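Side-chain contacts in endonuclease 2 (Arabidopsis thaliana, PDB 4CXP), which cleaves RNA and single-stranded DNA, and less readily double-stranded DNA, endonucleolytically to 5'-phosphorylated products with the help of divalent metal cations: residues K26-E31 against T94-Y99; G35-L40 against E113-V118. One frame throughout, in Å; residues are numbered along the deposited sequence.

Interaction 1 of 2, residues K26-E31 against T94-Y99; sequences KELLPE and TQLLSY. With NAG (2-acetamido-2-deoxy-beta-D-glucopyranose), chain B.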
loop_
_atom_site.group_PDB
_atom_site.type_symbol
_atom_site.label_atom_id
_atom_site.label_comp_id
_atom_site.label_asym_id
_atom_site.label_seq_id
_atom_site.Cartn_x
_atom_site.Cartn_y
_atom_site.Cartn_z
ATOM N N LYS A 26 4.962 -20.015 1.640
ATOM C CA LYS A 26 4.523 -21.169 0.849
ATOM C C LYS A 26 3.545 -22.042 1.656
ATOM O O LYS A 26 2.549 -22.534 1.117
ATOM C CB LYS A 26 5.715 -21.978 0.337
ATOM C CG LYS A 26 6.569 -21.277 -0.742
ATOM C CD LYS A 26 5.877 -20.917 -2.060
ATOM C CE LYS A 26 6.850 -20.254 -3.030
ATOM N NZ LYS A 26 6.292 -19.963 -4.377
ATOM N N GLU A 27 3.822 -22.219 2.947
ATOM C CA GLU A 27 2.982 -23.051 3.812
ATOM C C GLU A 27 1.623 -22.412 4.106
ATOM O O GLU A 27 0.622 -23.109 4.215
ATOM C CB GLU A 27 3.710 -23.350 5.118
ATOM C CG GLU A 27 4.914 -24.269 4.910
ATOM C CD GLU A 27 5.876 -24.335 6.078
ATOM O OE1 GLU A 27 5.781 -23.512 7.006
ATOM O OE2 GLU A 27 6.766 -25.213 6.065
ATOM N N LEU A 28 1.586 -21.094 4.256
ATOM C CA LEU A 28 0.361 -20.386 4.617
ATOM C C LEU A 28 -0.564 -20.108 3.438
ATOM O O LEU A 28 -1.767 -19.934 3.623
ATOM C CB LEU A 28 0.697 -19.090 5.349
ATOM C CG LEU A 28 1.154 -19.277 6.791
ATOM C CD1 LEU A 28 1.762 -17.994 7.335
ATOM C CD2 LEU A 28 -0.010 -19.733 7.654
ATOM N N LEU A 29 -0.033 -20.038 2.227
ATOM C CA LEU A 29 -0.887 -19.781 1.083
ATOM C C LEU A 29 -1.743 -21.005 0.755
ATOM O O LEU A 29 -1.277 -22.128 0.842
ATOM C CB LEU A 29 -0.071 -19.422 -0.148
ATOM C CG LEU A 29 0.605 -18.055 -0.178
ATOM C CD1 LEU A 29 1.574 -17.952 -1.351
ATOM C CD2 LEU A 29 -0.430 -16.949 -0.258
ATOM N N PRO A 30 -2.986 -20.784 0.320
ATOM C CA PRO A 30 -3.767 -21.940 -0.130
ATOM C C PRO A 30 -3.250 -22.490 -1.437
ATOM O O PRO A 30 -2.612 -21.779 -2.203
ATOM C CB PRO A 30 -5.159 -21.379 -0.325
ATOM C CG PRO A 30 -4.938 -19.961 -0.643
ATOM C CD PRO A 30 -3.709 -19.521 0.127
ATOM N N GLU A 31 -3.557 -23.756 -1.686
ATOM C CA GLU A 31 -3.103 -24.451 -2.893
ATOM C C GLU A 31 -3.475 -23.679 -4.150
ATOM O O GLU A 31 -2.681 -23.609 -5.087
ATOM C CB GLU A 31 -3.697 -25.865 -2.960
ATOM N N THR A 94 1.601 -9.122 14.741
ATOM C CA THR A 94 1.669 -9.796 16.032
ATOM C C THR A 94 1.139 -11.219 15.912
ATOM O O THR A 94 1.744 -12.140 16.423
ATOM C CB THR A 94 0.923 -9.008 17.108
ATOM O OG1 THR A 94 1.640 -7.795 17.333
ATOM C CG2 THR A 94 0.838 -9.783 18.407
ATOM N N GLN A 95 0.020 -11.404 15.223
ATOM C CA GLN A 95 -0.522 -12.743 15.039
ATOM C C GLN A 95 0.483 -13.666 14.348
ATOM O O GLN A 95 0.651 -14.820 14.749
ATOM C CB GLN A 95 -1.817 -12.692 14.243
ATOM C CG GLN A 95 -2.949 -12.007 14.971
ATOM C CD GLN A 95 -4.165 -11.834 14.107
ATOM O OE1 GLN A 95 -4.393 -12.602 13.177
ATOM N NE2 GLN A 95 -4.948 -10.801 14.397
ATOM N N LEU A 96 1.151 -13.170 13.306
ATOM C CA LEU A 96 2.062 -14.025 12.557
ATOM C C LEU A 96 3.308 -14.420 13.343
ATOM O O LEU A 96 3.926 -15.418 13.033
ATOM C CB LEU A 96 2.446 -13.348 11.246
ATOM C CG LEU A 96 1.324 -13.313 10.218
ATOM C CD1 LEU A 96 1.660 -12.332 9.119
ATOM C CD2 LEU A 96 1.021 -14.685 9.624
ATOM N N LEU A 97 3.668 -13.647 14.368
ATOM C CA LEU A 97 4.777 -14.032 15.251
ATOM C C LEU A 97 4.527 -15.366 15.927
ATOM O O LEU A 97 5.468 -16.015 16.358
ATOM C CB LEU A 97 5.011 -12.972 16.326
ATOM C CG LEU A 97 5.634 -11.673 15.839
ATOM C CD1 LEU A 97 5.560 -10.625 16.943
ATOM C CD2 LEU A 97 7.070 -11.912 15.403
ATOM N N SER A 98 3.263 -15.765 16.036
ATOM C CA SER A 98 2.920 -17.039 16.658
ATOM C C SER A 98 2.990 -18.236 15.699
ATOM O O SER A 98 2.760 -19.374 16.116
ATOM C CB SER A 98 1.521 -16.959 17.287
ATOM O OG SER A 98 0.519 -17.029 16.294
ATOM N N TYR A 99 3.322 -18.002 14.431
ATOM C CA TYR A 99 3.340 -19.078 13.450
ATOM C C TYR A 99 4.380 -20.101 13.809
ATOM O O TYR A 99 5.540 -19.751 14.014
ATOM C CB TYR A 99 3.631 -18.559 12.047
ATOM C CG TYR A 99 3.669 -19.662 11.007
ATOM C CD1 TYR A 99 2.510 -20.353 10.676
ATOM C CD2 TYR A 99 4.858 -20.034 10.378
ATOM C CE1 TYR A 99 2.517 -21.361 9.738
ATOM C CE2 TYR A 99 4.879 -21.066 9.440
ATOM C CZ TYR A 99 3.697 -21.713 9.117
ATOM O OH TYR A 99 3.666 -22.729 8.189
HETATM C C1 NAG B . -7.179 -8.138 14.493
HETATM C C2 NAG B . -8.322 -7.110 14.237
HETATM C C3 NAG B . -9.629 -7.676 14.776
HETATM C C4 NAG B . -9.871 -9.062 14.177
HETATM C C5 NAG B . -8.627 -9.945 14.275
HETATM C C6 NAG B . -8.753 -11.213 13.453
HETATM C C7 NAG B . -7.407 -4.823 14.186
HETATM C C8 NAG B . -7.230 -3.527 14.903
HETATM N N2 NAG B . -8.085 -5.789 14.815
HETATM O O3 NAG B . -10.701 -6.763 14.510
HETATM O O4 NAG B . -10.878 -9.787 14.856
HETATM O O5 NAG B . -7.453 -9.306 13.814
HETATM O O6 NAG B . -9.040 -10.868 12.111
HETATM O O7 NAG B . -6.929 -4.997 13.057
#

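Interaction 2 of 2, residues G35-L40 against E113-V118; sequences GDLSSL and EALLFV. With NAG (2-acetamido-2-deoxy-beta-D-glucopyranose), chain C.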
loop_
_atom_site.group_PDB
_atom_site.type_symbol
_atom_site.label_atom_id
_atom_site.label_comp_id
_atom_site.label_asym_id
_atom_site.label_seq_id
_atom_site.Cartn_x
_atom_site.Cartn_y
_atom_site.Cartn_z
ATOM N N GLY A 35 1.469 -20.929 -5.079
ATOM C CA GLY A 35 2.695 -20.427 -4.494
ATOM C C GLY A 35 2.911 -18.927 -4.596
ATOM O O GLY A 35 3.917 -18.425 -4.096
ATOM N N ASP A 36 1.989 -18.203 -5.236
ATOM C CA ASP A 36 2.186 -16.797 -5.609
ATOM C C ASP A 36 1.393 -15.881 -4.685
ATOM O O ASP A 36 0.176 -15.797 -4.778
ATOM C CB ASP A 36 1.752 -16.650 -7.074
ATOM C CG ASP A 36 1.975 -15.280 -7.643
ATOM O OD1 ASP A 36 2.383 -14.361 -6.926
ATOM O OD2 ASP A 36 1.713 -15.111 -8.854
ATOM N N LEU A 37 2.094 -15.177 -3.809
ATOM C CA LEU A 37 1.461 -14.273 -2.873
ATOM C C LEU A 37 0.635 -13.215 -3.616
ATOM O O LEU A 37 -0.457 -12.844 -3.185
ATOM C CB LEU A 37 2.530 -13.603 -1.998
ATOM C CG LEU A 37 2.026 -12.563 -0.992
ATOM C CD1 LEU A 37 1.049 -13.153 0.030
ATOM C CD2 LEU A 37 3.223 -11.937 -0.304
ATOM N N SER A 38 1.171 -12.708 -4.722
ATOM C CA SER A 38 0.505 -11.668 -5.479
ATOM C C SER A 38 -0.841 -12.077 -6.036
ATOM O O SER A 38 -1.659 -11.224 -6.287
ATOM C CB SER A 38 1.418 -11.123 -6.575
ATOM O OG SER A 38 1.490 -11.969 -7.691
ATOM N N SER A 39 -1.120 -13.363 -6.140
ATOM C CA SER A 39 -2.425 -13.803 -6.620
ATOM C C SER A 39 -3.539 -13.533 -5.613
ATOM O O SER A 39 -4.691 -13.563 -5.980
ATOM C CB SER A 39 -2.404 -15.265 -6.987
ATOM O OG SER A 39 -2.353 -16.068 -5.846
ATOM N N LEU A 40 -3.188 -13.241 -4.358
ATOM C CA LEU A 40 -4.166 -13.005 -3.296
ATOM C C LEU A 40 -3.984 -11.654 -2.592
ATOM O O LEU A 40 -4.558 -11.406 -1.548
ATOM C CB LEU A 40 -4.096 -14.121 -2.270
ATOM C CG LEU A 40 -4.741 -15.419 -2.734
ATOM C CD1 LEU A 40 -4.382 -16.535 -1.770
ATOM C CD2 LEU A 40 -6.261 -15.285 -2.835
ATOM N N GLU A 113 -5.288 -15.781 6.763
ATOM C CA GLU A 113 -5.885 -14.448 6.739
ATOM C C GLU A 113 -4.896 -13.406 7.236
ATOM O O GLU A 113 -4.794 -12.332 6.649
ATOM C CB GLU A 113 -7.181 -14.375 7.547
ATOM C CG GLU A 113 -8.311 -15.168 6.921
ATOM C CD GLU A 113 -9.686 -14.939 7.531
ATOM O OE1 GLU A 113 -9.799 -14.284 8.595
ATOM O OE2 GLU A 113 -10.668 -15.435 6.930
ATOM N N ALA A 114 -4.153 -13.679 8.303
ATOM C CA ALA A 114 -3.228 -12.672 8.811
ATOM C C ALA A 114 -2.181 -12.313 7.752
ATOM O O ALA A 114 -1.853 -11.138 7.588
ATOM C CB ALA A 114 -2.545 -13.136 10.084
ATOM N N LEU A 115 -1.663 -13.312 7.040
ATOM C CA LEU A 115 -0.694 -13.058 5.972
ATOM C C LEU A 115 -1.309 -12.192 4.878
ATOM O O LEU A 115 -0.680 -11.245 4.394
ATOM C CB LEU A 115 -0.193 -14.392 5.398
ATOM C CG LEU A 115 0.733 -14.250 4.193
ATOM C CD1 LEU A 115 2.016 -13.470 4.519
ATOM C CD2 LEU A 115 1.043 -15.629 3.629
ATOM N N LEU A 116 -2.522 -12.527 4.460
ATOM C CA LEU A 116 -3.163 -11.799 3.380
ATOM C C LEU A 116 -3.525 -10.380 3.791
ATOM O O LEU A 116 -3.422 -9.451 2.985
ATOM C CB LEU A 116 -4.382 -12.571 2.865
ATOM C CG LEU A 116 -4.086 -13.968 2.309
ATOM C CD1 LEU A 116 -5.362 -14.585 1.785
ATOM C CD2 LEU A 116 -3.011 -13.944 1.219
ATOM N N PHE A 117 -3.940 -10.205 5.035
ATOM C CA PHE A 117 -4.213 -8.874 5.551
ATOM C C PHE A 117 -2.927 -8.049 5.656
ATOM O O PHE A 117 -2.893 -6.916 5.209
ATOM C CB PHE A 117 -4.887 -8.944 6.929
ATOM C CG PHE A 117 -6.377 -9.186 6.911
ATOM C CD1 PHE A 117 -7.230 -8.390 6.157
ATOM C CD2 PHE A 117 -6.940 -10.177 7.718
ATOM C CE1 PHE A 117 -8.598 -8.565 6.208
ATOM C CE2 PHE A 117 -8.308 -10.357 7.768
ATOM C CZ PHE A 117 -9.140 -9.556 7.018
ATOM N N VAL A 118 -1.864 -8.594 6.241
ATOM C CA VAL A 118 -0.702 -7.771 6.394
ATOM C C VAL A 118 -0.106 -7.411 5.014
ATOM O O VAL A 118 0.391 -6.298 4.836
ATOM C CB VAL A 118 0.268 -8.405 7.398
ATOM C CG1 VAL A 118 1.132 -9.453 6.737
ATOM C CG2 VAL A 118 1.089 -7.334 8.064
HETATM C C1 NAG C . -8.472 -19.382 6.867
HETATM C C2 NAG C . -9.310 -20.630 6.696
HETATM C C3 NAG C . -9.480 -20.948 5.213
HETATM C C4 NAG C . -10.040 -19.745 4.460
HETATM C C5 NAG C . -9.130 -18.543 4.712
HETATM C C6 NAG C . -9.642 -17.264 4.056
HETATM C C7 NAG C . -9.313 -22.325 8.534
HETATM C C8 NAG C . -10.675 -21.888 8.968
HETATM N N2 NAG C . -8.734 -21.729 7.483
HETATM O O3 NAG C . -10.296 -22.092 5.045
HETATM O O4 NAG C . -10.001 -20.035 3.081
HETATM O O5 NAG C . -9.026 -18.324 6.087
HETATM O O6 NAG C . -10.836 -16.836 4.658
HETATM O O7 NAG C . -8.774 -23.268 9.151
HETATM O O HOH W 1 -5.113 -9.566 0.678
#

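Interaction 1 of 2, residues K26-E31 against T94-Y99
Tyr99 carries this contact, meeting Leu28 with a ring face and Glu27 with its phenol oxygen. The apolar packing lies over the ring: Leu28 CD1 sits 4.3 Å from the centroid, 17° off the normal, which is CH-pi geometry, while Leu28 CD2 reaches 3.7 Å from Tyr99 CE1. Tyr99 CG stands anti to the backbone N (chi1 179°), carrying the ring across to helix 19-28. Farther in, Leu28 CD1 touches Leu96 CD2 at 4.1 Å; Leu28 and Leu96 both pack on helix 233-262.

The polar side is more open: Glu27 and Tyr99 are partly exposed, whereas Leu96 is buried. Tyr99 OH donates a short bond of 2.5 Å to Glu27 OE1, which lies in the ring plane at its edge. The phenol approaches that oxygen from the anti side, 33° out of the carboxylate plane. Glu27 OE2 salt-bridges Lys23, engaging both carboxylate oxygens. Beside the contact, Gln95 NE2 bonds O5 of the N-acetylglucosamine at 3.0 Å. The type I turn Leu96-Tyr99, with Tyr99 N bonded to Leu96 O, presents the ring. Ring face and bonded hydroxyl thus join helix 19-28 to the turn following helix 85-96 in the largely helical S1/P1 nuclease fold.

Interaction 2 of 2, residues G35-L40 against E113-V118
Leu37 and Leu40 meet Leu115 and Leu116 through branched apolar side chains, so the flat groups belong to the flanks of the contact. On the helix, the Phe117 ring takes no part across the contact: it stacks with Tyr92, meets Trp43 edge-to-face and lies nearly parallel to the ring of Phe121. On the loop, the Asp36 carboxylate takes Ser38 OG on the syn side of OD1, at 2.7 Å and 27° out of plane, with a weak second bond from Ser38 N. A third flat group, the Glu113 carboxylate, accepts a 2.7 Å bond at OE2 from O6 of the N-acetylglucosamine, and OE2 also bonds Tyr51 OH.

Between these flanks, Leu116 CD2 is the shared point. It approaches Leu40 CB to 3.7 Å and Leu37 CD1 to 4.3 Å, touching the two loop side chains in directions roughly at a right angle. Leu116 CD1 adds a 4.2 Å approach to Leu40 CD1. A chi1 of 177° places Leu37 CG, and chi2 of 61° then turns CD1 to the helix, where it also lies 4.3 Å from Leu115 CG.

Inside the loop, Asp36 O accepts both Ser39 N and Ser39 OG, the hydroxyl in the carbonyl plane, which is consistent with stabilising the start of the 3-10 segment 37-39. One water donates to Leu40 O and to Leu116 O, each at 2.9 Å. The chemistry therefore implies a joint made by apolar burial, with the polar bonds described here made within the loop, to sugar or neighbouring residues, or through a bridging water.

In the fold
The centres of interactions 1 and 2 lie about 9 Å apart, and their segments alternate along the chain. The first segments are joined by a probable hydrogen bond of 2.8 Å from Lys26 NZ to Gly35 O and by packing of Pro30 CD on Leu40 CD1 at 3.6 Å. The second segments meet where Gln95 OE1 lies 3.6 Å from Ala114 CB. Leu28 also packs on Leu115, linking the two apolar patches directly. Interaction 2 is nearer the catalytic machinery: the Leu116 side chain is about 6 Å from that of the metal ligand His120, and Leu40's about 4 Å from that of Arg46, which binds substrate. In interaction 1, the Leu96 side chain is about 8 Å from that of substrate-binding Tyr109.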